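PDB 5EFZ: ethyl acetate hydrolase from Pseudomonas veronii, which hydrolyses ethyl acetate to ethanol and acetate, a step in the breakdown of short-chain methyl ketones such as 2-butanone. Local coordinates for residues I195-S209 against Y257-M269. Numbering follows the deposited sequence. Where two conformers were deposited one is given.
Sequences ITTDPAFQAGLYRSS and YFAPMDPNNLLTM. With EDO (1,2-ethanediol), chain J; EDO (1,2-ethanediol), chain L.
The phenol oxygen of Y206 is held by two groups at the start of helix 263-274. It donates to D262 OD1, with Y206 OH and that oxygen 2.5 Å apart, and it accepts from the backbone N of N264, at 2.9 Å from N264 N to Y206 OH and with a nearly straight N-H...O angle of 164°. OD1 lies at the edge of the tyrosine ring, yet the hydroxyl meets it from above the carboxylate plane. D262 is the N-cap of this helix: with CG anti to the backbone N (chi1 -179°), its carboxylate turns back over the helix start, where OD2 accepts from N265 N on the anti side, 33° out of the carboxylate plane, while OD1 serves the tyrosine. The first-turn amide of N264 is thus satisfied by a side chain from the 195-209 segment, and the helix end would be expected to favour the carboxylate's negative charge. A phenylalanine in place of Y206 would probably leave N264 N and D262 OD1 without their shared partner. P263 sets CG over one face of the Y206 ring in a CH-pi contact, 4.1 Å from its centroid. Beside it, N264 ND2 donates to G204 O (3.0 Å) in the carbonyl plane, on a lone pair, which ties the turn after F201 to the helix. Both segments belong to the mainly helical part of the chain that follows strand 170-174 and precedes strand 296-300 of the alpha/beta-hydrolase sheet, away from the probable catalytic triad. Farther along the helix, L267 CD1 approaches F201 CZ to 3.4 Å and also touches the methyl of T196, while I195 spreads its branches, CG2 against P263 and CD1 against L266.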
ATOM      1  N   ILE A 195       0.528  15.411  -5.923  1.00 21.85           N
ATOM      2  CA  ILE A 195       0.332  16.839  -5.895  1.00 21.27           C
ATOM      3  C   ILE A 195       1.118  17.537  -6.992  1.00 25.48           C
ATOM      4  O   ILE A 195       0.549  18.341  -7.728  1.00 28.75           O
ATOM      5  CB  ILE A 195       0.742  17.412  -4.550  1.00 21.34           C
ATOM      6  CG1 ILE A 195      -0.273  16.951  -3.496  1.00 22.88           C
ATOM      7  CG2 ILE A 195       0.811  18.935  -4.617  1.00 23.16           C
ATOM      8  CD1 ILE A 195       0.166  17.295  -2.065  1.00 22.91           C
ATOM      9  N   THR A 196       2.412  17.238  -7.121  1.00 23.33           N
ATOM     10  CA  THR A 196       3.250  18.067  -8.004  1.00 23.80           C
ATOM     11  C   THR A 196       2.984  17.817  -9.479  1.00 29.64           C
ATOM     12  O   THR A 196       3.264  18.692 -10.327  1.00 29.70           O
ATOM     13  CB  THR A 196       4.757  17.876  -7.745  1.00 24.12           C
ATOM     14  OG1 THR A 196       5.134  16.538  -8.072  1.00 23.90           O
ATOM     15  CG2 THR A 196       5.129  18.182  -6.272  1.00 23.14           C
ATOM     16  N   THR A 197       2.408  16.665  -9.812  1.00 28.88           N
ATOM     17  CA  THR A 197       2.078  16.427 -11.225  1.00 30.90           C
ATOM     18  C   THR A 197       0.753  17.069 -11.694  1.00 30.78           C
ATOM     19  O   THR A 197       0.417  17.015 -12.877  1.00 32.40           O
ATOM     20  CB  THR A 197       2.000  14.932 -11.538  1.00 32.54           C
ATOM     21  OG1 THR A 197       1.012  14.328 -10.694  1.00 30.07           O
ATOM     22  CG2 THR A 197       3.351  14.278 -11.293  1.00 35.35           C
ATOM     23  N   ASP A 198      -0.013  17.631 -10.770  1.00 27.00           N
ATOM     24  CA  ASP A 198      -1.196  18.409 -11.132  1.00 25.40           C
ATOM     25  C   ASP A 198      -0.719  19.689 -11.814  1.00 28.36           C
ATOM     26  O   ASP A 198       0.018  20.466 -11.198  1.00 26.66           O
ATOM     27  CB  ASP A 198      -2.002  18.719  -9.859  1.00 24.80           C
ATOM     28  CG  ASP A 198      -3.337  19.398 -10.145  1.00 23.10           C
ATOM     29  OD1 ASP A 198      -3.562  19.843 -11.283  1.00 24.50           O
ATOM     30  OD2 ASP A 198      -4.153  19.490  -9.199  1.00 23.96           O
ATOM     31  N   PRO A 199      -1.106  19.927 -13.079  1.00 27.37           N
ATOM     32  CA  PRO A 199      -0.584  21.160 -13.688  1.00 30.44           C
ATOM     33  C   PRO A 199      -0.996  22.421 -12.916  1.00 31.37           C
ATOM     34  O   PRO A 199      -0.308  23.448 -12.953  1.00 31.34           O
ATOM     35  CB  PRO A 199      -1.219  21.172 -15.080  1.00 31.02           C
ATOM     36  CG  PRO A 199      -1.642  19.784 -15.353  1.00 32.95           C
ATOM     37  CD  PRO A 199      -1.987  19.181 -13.997  1.00 28.43           C
ATOM     38  N   ALA A 200      -2.129  22.348 -12.231  1.00 28.62           N
ATOM     39  CA  ALA A 200      -2.614  23.487 -11.450  1.00 29.69           C
ATOM     40  C   ALA A 200      -1.660  23.846 -10.294  1.00 27.80           C
ATOM     41  O   ALA A 200      -1.734  24.937  -9.750  1.00 27.68           O
ATOM     42  CB  ALA A 200      -4.003  23.194 -10.902  1.00 31.82           C
ATOM     43  N   PHE A 201      -0.792  22.917  -9.905  1.00 24.64           N
ATOM     44  CA  PHE A 201       0.192  23.180  -8.850  1.00 24.73           C
ATOM     45  C   PHE A 201       1.127  24.351  -9.236  1.00 26.39           C
ATOM     46  O   PHE A 201       1.559  25.143  -8.366  1.00 23.88           O
ATOM     47  CB  PHE A 201       0.992  21.914  -8.578  1.00 23.13           C
ATOM     48  CG  PHE A 201       2.078  22.088  -7.558  1.00 22.12           C
ATOM     49  CD1 PHE A 201       1.776  22.399  -6.238  1.00 22.46           C
ATOM     50  CD2 PHE A 201       3.402  21.946  -7.928  1.00 23.87           C
ATOM     51  CE1 PHE A 201       2.779  22.574  -5.302  1.00 23.12           C
ATOM     52  CE2 PHE A 201       4.420  22.094  -6.994  1.00 23.22           C
ATOM     53  CZ  PHE A 201       4.107  22.419  -5.677  1.00 21.29           C
ATOM     54  N   GLN A 202       1.423  24.459 -10.534  1.00 25.76           N
ATOM     55  CA  GLN A 202       2.232  25.573 -11.063  1.00 27.95           C
ATOM     56  C   GLN A 202       3.513  25.833 -10.266  1.00 28.10           C
ATOM     57  O   GLN A 202       3.864  27.002  -9.982  1.00 26.92           O
ATOM     58  CB  GLN A 202       1.402  26.854 -11.107  1.00 26.54           C
ATOM     59  CG  GLN A 202       0.223  26.757 -12.059  1.00 30.66           C
ATOM     60  CD  GLN A 202      -0.404  28.107 -12.331  1.00 39.22           C
ATOM     61  OE1 GLN A 202      -1.183  28.619 -11.528  1.00 41.44           O
ATOM     62  NE2 GLN A 202      -0.047  28.708 -13.466  1.00 44.12           N
ATOM     63  N   ALA A 203       4.187  24.744  -9.910  1.00 26.79           N
ATOM     64  CA  ALA A 203       5.502  24.785  -9.297  1.00 27.55           C
ATOM     65  C   ALA A 203       5.448  25.501  -7.961  1.00 28.68           C
ATOM     66  O   ALA A 203       6.446  26.091  -7.515  1.00 28.43           O
ATOM     67  CB  ALA A 203       6.504  25.463 -10.227  1.00 28.82           C
ATOM     68  N   GLY A 204       4.278  25.456  -7.323  1.00 25.54           N
ATOM     69  CA  GLY A 204       4.119  26.041  -6.001  1.00 23.81           C
ATOM     70  C   GLY A 204       3.513  27.426  -6.016  1.00 23.42           C
ATOM     71  O   GLY A 204       3.253  28.020  -4.947  1.00 22.82           O
ATOM     72  N   LEU A 205       3.246  27.928  -7.228  1.00 21.40           N
ATOM     73  CA  LEU A 205       2.697  29.274  -7.415  1.00 24.86           C
ATOM     74  C   LEU A 205       1.202  29.281  -7.707  1.00 27.11           C
ATOM     75  O   LEU A 205       0.698  30.227  -8.305  1.00 31.22           O
ATOM     76  CB  LEU A 205       3.423  29.982  -8.571  1.00 27.52           C
ATOM     77  CG  LEU A 205       4.940  30.115  -8.460  1.00 30.19           C
ATOM     78  CD1 LEU A 205       5.467  30.563  -9.802  1.00 30.35           C
ATOM     79  CD2 LEU A 205       5.289  31.143  -7.403  1.00 34.33           C
ATOM     80  N   TYR A 206       0.504  28.224  -7.300  1.00 25.68           N
ATOM     81  CA  TYR A 206      -0.933  28.092  -7.538  1.00 27.76           C
ATOM     82  C   TYR A 206      -1.712  29.257  -6.963  1.00 33.48           C
ATOM     83  O   TYR A 206      -1.314  29.837  -5.942  1.00 33.57           O
ATOM     84  CB  TYR A 206      -1.435  26.777  -6.940  1.00 24.50           C
ATOM     85  CG  TYR A 206      -0.927  26.539  -5.525  1.00 22.52           C
ATOM     86  CD1 TYR A 206      -1.604  27.065  -4.419  1.00 23.46           C
ATOM     87  CD2 TYR A 206       0.202  25.788  -5.299  1.00 21.66           C
ATOM     88  CE1 TYR A 206      -1.144  26.844  -3.122  1.00 22.60           C
ATOM     89  CE2 TYR A 206       0.665  25.555  -4.012  1.00 21.63           C
ATOM     90  CZ  TYR A 206      -0.003  26.101  -2.941  1.00 20.06           C
ATOM     91  OH  TYR A 206       0.446  25.839  -1.657  1.00 19.48           O
ATOM     92  N   ARG A 207      -2.831  29.600  -7.613  1.00 39.73           N
ATOM     93  CA  ARG A 207      -3.611  30.758  -7.193  1.00 45.82           C
ATOM     94  C   ARG A 207      -4.224  30.495  -5.827  1.00 45.08           C
ATOM     95  O   ARG A 207      -4.227  31.367  -4.970  1.00 48.83           O
ATOM     96  CB  ARG A 207      -4.697  31.110  -8.226  1.00 52.67           C
ATOM     97  CG  ARG A 207      -5.822  30.094  -8.384  1.00 54.15           C
ATOM     98  CD  ARG A 207      -7.038  30.697  -9.123  1.00 59.03           C
ATOM     99  NE  ARG A 207      -8.141  29.742  -9.115  1.00 60.54           N
ATOM    100  CZ  ARG A 207      -8.255  28.742  -9.983  1.00 61.70           C
ATOM    101  NH1 ARG A 207      -7.337  28.589 -10.929  1.00 61.87           N
ATOM    102  NH2 ARG A 207      -9.272  27.895  -9.905  1.00 61.81           N
ATOM    103  N   SER A 208      -4.714  29.285  -5.612  1.00 40.40           N
ATOM    104  CA  SER A 208      -5.285  28.935  -4.325  1.00 39.46           C
ATOM    105  C   SER A 208      -5.198  27.439  -4.129  1.00 36.02           C
ATOM    106  O   SER A 208      -4.985  26.693  -5.091  1.00 32.65           O
ATOM    107  CB  SER A 208      -6.738  29.404  -4.223  1.00 43.03           C
ATOM    108  OG  SER A 208      -7.614  28.489  -4.858  1.00 44.00           O
ATOM    109  N   SER A 209      -5.343  27.006  -2.868  0.54 34.96           N
ATOM    110  CA  SER A 209      -5.447  25.592  -2.491  0.54 33.34           C
ATOM    111  C   SER A 209      -6.396  24.873  -3.403  0.54 34.08           C
ATOM    112  O   SER A 209      -6.097  23.811  -3.951  0.54 33.36           O
ATOM    113  CB  SER A 209      -5.955  25.427  -1.034  0.54 32.55           C
ATOM    114  OG  SER A 209      -6.707  24.207  -0.859  0.54 30.39           O
ATOM    115  N   TYR A 257     -10.928  15.625   4.073  1.00 21.65           N
ATOM    116  CA  TYR A 257      -9.860  15.926   5.043  1.00 19.90           C
ATOM    117  C   TYR A 257      -8.756  16.768   4.385  1.00 19.83           C
ATOM    118  O   TYR A 257      -8.315  17.777   4.942  1.00 16.60           O
ATOM    119  CB  TYR A 257      -9.265  14.621   5.628  1.00 17.33           C
ATOM    120  CG  TYR A 257      -8.057  14.868   6.530  1.00 18.07           C
ATOM    121  CD1 TYR A 257      -6.779  14.654   6.072  1.00 19.38           C
ATOM    122  CD2 TYR A 257      -8.226  15.335   7.830  1.00 19.69           C
ATOM    123  CE1 TYR A 257      -5.665  14.931   6.880  1.00 19.54           C
ATOM    124  CE2 TYR A 257      -7.124  15.604   8.647  1.00 19.77           C
ATOM    125  CZ  TYR A 257      -5.859  15.386   8.156  1.00 20.22           C
ATOM    126  OH  TYR A 257      -4.759  15.637   8.950  1.00 18.40           O
ATOM    127  N   PHE A 258      -8.316  16.355   3.206  1.00 18.70           N
ATOM    128  CA  PHE A 258      -7.202  17.035   2.542  1.00 18.84           C
ATOM    129  C   PHE A 258      -7.629  18.241   1.713  1.00 19.99           C
ATOM    130  O   PHE A 258      -6.792  19.079   1.411  1.00 16.86           O
ATOM    131  CB  PHE A 258      -6.422  16.067   1.633  1.00 18.35           C
ATOM    132  CG  PHE A 258      -5.547  15.099   2.400  1.00 17.94           C
ATOM    133  CD1 PHE A 258      -4.391  15.556   3.031  1.00 16.06           C
ATOM    134  CD2 PHE A 258      -5.895  13.757   2.524  1.00 17.16           C
ATOM    135  CE1 PHE A 258      -3.574  14.672   3.764  1.00 15.16           C
ATOM    136  CE2 PHE A 258      -5.076  12.855   3.244  1.00 17.49           C
ATOM    137  CZ  PHE A 258      -3.936  13.335   3.882  1.00 16.95           C
ATOM    138  N   ALA A 259      -8.900  18.317   1.326  1.00 20.94           N
ATOM    139  CA  ALA A 259      -9.361  19.375   0.401  1.00 22.63           C
ATOM    140  C   ALA A 259      -8.961  20.822   0.771  1.00 23.67           C
ATOM    141  O   ALA A 259      -8.624  21.600  -0.115  1.00 23.69           O
ATOM    142  CB  ALA A 259     -10.907  19.315   0.238  1.00 22.23           C
ATOM    143  N   PRO A 260      -9.056  21.209   2.053  1.00 21.99           N
ATOM    144  CA  PRO A 260      -8.782  22.636   2.299  1.00 22.01           C
ATOM    145  C   PRO A 260      -7.317  22.949   2.599  1.00 22.36           C
ATOM    146  O   PRO A 260      -7.020  24.105   2.966  1.00 23.29           O
ATOM    147  CB  PRO A 260      -9.637  22.936   3.535  1.00 25.39           C
ATOM    148  CG  PRO A 260      -9.529  21.640   4.324  1.00 25.66           C
ATOM    149  CD  PRO A 260      -9.550  20.533   3.278  1.00 24.12           C
ATOM    150  N   MET A 261      -6.431  21.958   2.471  1.00 22.28           N
ATOM    151  CA  MET A 261      -5.054  22.103   2.960  1.00 21.99           C
ATOM    152  C   MET A 261      -4.152  22.716   1.898  1.00 20.89           C
ATOM    153  O   MET A 261      -4.496  22.737   0.723  1.00 17.58           O
ATOM    154  CB  MET A 261      -4.494  20.760   3.419  1.00 20.63           C
ATOM    155  CG  MET A 261      -5.295  20.172   4.612  1.00 20.31           C
ATOM    156  SD  MET A 261      -4.438  18.761   5.297  1.00 21.15           S
ATOM    157  CE  MET A 261      -5.493  18.376   6.711  1.00 17.25           C
ATOM    158  N   ASP A 262      -3.007  23.237   2.328  1.00 19.11           N
ATOM    159  CA  ASP A 262      -2.130  23.951   1.406  1.00 18.22           C
ATOM    160  C   ASP A 262      -1.076  23.011   0.812  1.00 16.47           C
ATOM    161  O   ASP A 262      -0.316  22.407   1.548  1.00 19.93           O
ATOM    162  CB  ASP A 262      -1.425  25.094   2.123  1.00 18.64           C
ATOM    163  CG  ASP A 262      -0.517  25.870   1.186  1.00 23.04           C
ATOM    164  OD1 ASP A 262      -1.068  26.501   0.243  1.00 22.30           O
ATOM    165  OD2 ASP A 262       0.725  25.857   1.409  1.00 22.58           O
ATOM    166  N   PRO A 263      -1.021  22.899  -0.519  1.00 18.51           N
ATOM    167  CA  PRO A 263      -0.058  21.979  -1.145  1.00 17.04           C
ATOM    168  C   PRO A 263       1.400  22.257  -0.731  1.00 17.73           C
ATOM    169  O   PRO A 263       2.109  21.292  -0.419  1.00 16.17           O
ATOM    170  CB  PRO A 263      -0.259  22.235  -2.654  1.00 18.51           C
ATOM    171  CG  PRO A 263      -1.696  22.653  -2.785  1.00 20.85           C
ATOM    172  CD  PRO A 263      -2.009  23.426  -1.487  1.00 20.50           C
ATOM    173  N   ASN A 264       1.830  23.522  -0.689  1.00 18.43           N
ATOM    174  CA  ASN A 264       3.222  23.790  -0.301  1.00 19.42           C
ATOM    175  C   ASN A 264       3.494  23.311   1.131  1.00 19.24           C
ATOM    176  O   ASN A 264       4.540  22.705   1.399  1.00 17.82           O
ATOM    177  CB  ASN A 264       3.572  25.266  -0.426  1.00 17.62           C
ATOM    178  CG  ASN A 264       3.725  25.694  -1.886  1.00 21.24           C
ATOM    179  OD1 ASN A 264       4.132  24.895  -2.740  1.00 23.23           O
ATOM    180  ND2 ASN A 264       3.351  26.921  -2.174  1.00 21.13           N
ATOM    181  N   ASN A 265       2.576  23.569   2.057  1.00 18.06           N
ATOM    182  CA  ASN A 265       2.778  23.033   3.430  1.00 17.66           C
ATOM    183  C   ASN A 265       2.853  21.492   3.498  1.00 17.50           C
ATOM    184  O   ASN A 265       3.681  20.902   4.232  1.00 16.45           O
ATOM    185  CB  ASN A 265       1.663  23.513   4.368  1.00 17.16           C
ATOM    186  CG  ASN A 265       1.710  24.998   4.633  1.00 19.33           C
ATOM    187  OD1 ASN A 265       2.709  25.694   4.341  1.00 18.69           O
ATOM    188  ND2 ASN A 265       0.596  25.522   5.168  1.00 19.78           N
ATOM    189  N   LEU A 266       1.992  20.804   2.762  1.00 16.94           N
ATOM    190  CA  LEU A 266       2.053  19.348   2.747  1.00 17.22           C
ATOM    191  C   LEU A 266       3.422  18.862   2.219  1.00 18.70           C
ATOM    192  O   LEU A 266       3.990  17.889   2.746  1.00 18.51           O
ATOM    193  CB  LEU A 266       0.909  18.759   1.886  1.00 17.66           C
ATOM    194  CG  LEU A 266      -0.494  19.017   2.444  1.00 19.48           C
ATOM    195  CD1 LEU A 266      -1.557  18.440   1.493  1.00 19.39           C
ATOM    196  CD2 LEU A 266      -0.636  18.368   3.827  1.00 19.59           C
ATOM    197  N   LEU A 267       3.944  19.524   1.195  1.00 15.78           N
ATOM    198  CA  LEU A 267       5.242  19.124   0.622  1.00 16.07           C
ATOM    199  C   LEU A 267       6.380  19.379   1.628  1.00 18.15           C
ATOM    200  O   LEU A 267       7.337  18.596   1.712  1.00 18.26           O
ATOM    201  CB  LEU A 267       5.515  19.878  -0.694  1.00 17.05           C
ATOM    202  CG  LEU A 267       4.540  19.579  -1.852  1.00 21.56           C
ATOM    203  CD1 LEU A 267       5.018  20.316  -3.118  1.00 24.18           C
ATOM    204  CD2 LEU A 267       4.411  18.103  -2.129  1.00 22.87           C
ATOM    205  N   THR A 268       6.273  20.455   2.408  1.00 18.56           N
ATOM    206  CA  THR A 268       7.280  20.706   3.452  1.00 18.06           C
ATOM    207  C   THR A 268       7.294  19.561   4.466  1.00 16.13           C
ATOM    208  O   THR A 268       8.355  19.073   4.849  1.00 17.44           O
ATOM    209  CB  THR A 268       7.018  22.050   4.192  1.00 15.87           C
ATOM    210  OG1 THR A 268       7.051  23.114   3.231  1.00 20.00           O
ATOM    211  CG2 THR A 268       8.073  22.347   5.246  1.00 17.45           C
ATOM    212  N   MET A 269       6.110  19.150   4.905  1.00 14.23           N
ATOM    213  CA  MET A 269       6.033  18.097   5.912  1.00 16.01           C
ATOM    214  C   MET A 269       6.429  16.763   5.305  1.00 13.18           C
ATOM    215  O   MET A 269       7.097  15.972   5.945  1.00 14.96           O
ATOM    216  CB  MET A 269       4.625  18.060   6.527  1.00 13.83           C
ATOM    217  CG  MET A 269       4.372  19.277   7.487  1.00 15.22           C
ATOM    218  SD  MET A 269       2.669  19.262   8.132  1.00 17.77           S
ATOM    219  CE  MET A 269       1.745  19.855   6.699  1.00 13.92           C
TER
HETATM  220  C1  EDO J 404       3.156  21.346 -12.787  1.00 41.58           C
HETATM  221  O1  EDO J 404       2.411  20.342 -12.087  1.00 37.35           O
HETATM  222  C2  EDO J 404       3.628  22.418 -11.820  1.00 38.85           C
HETATM  223  O2  EDO J 404       4.962  22.097 -11.414  1.00 42.53           O
HETATM  224  C1  EDO L 406       7.427  24.758   0.016  1.00 42.28           C
HETATM  225  O1  EDO L 406       7.281  23.315   0.030  1.00 41.83           O
HETATM  226  C2  EDO L 406       8.835  25.260  -0.353  1.00 40.29           C
HETATM  227  O2  EDO L 406       9.908  24.306  -0.221  1.00 37.24           O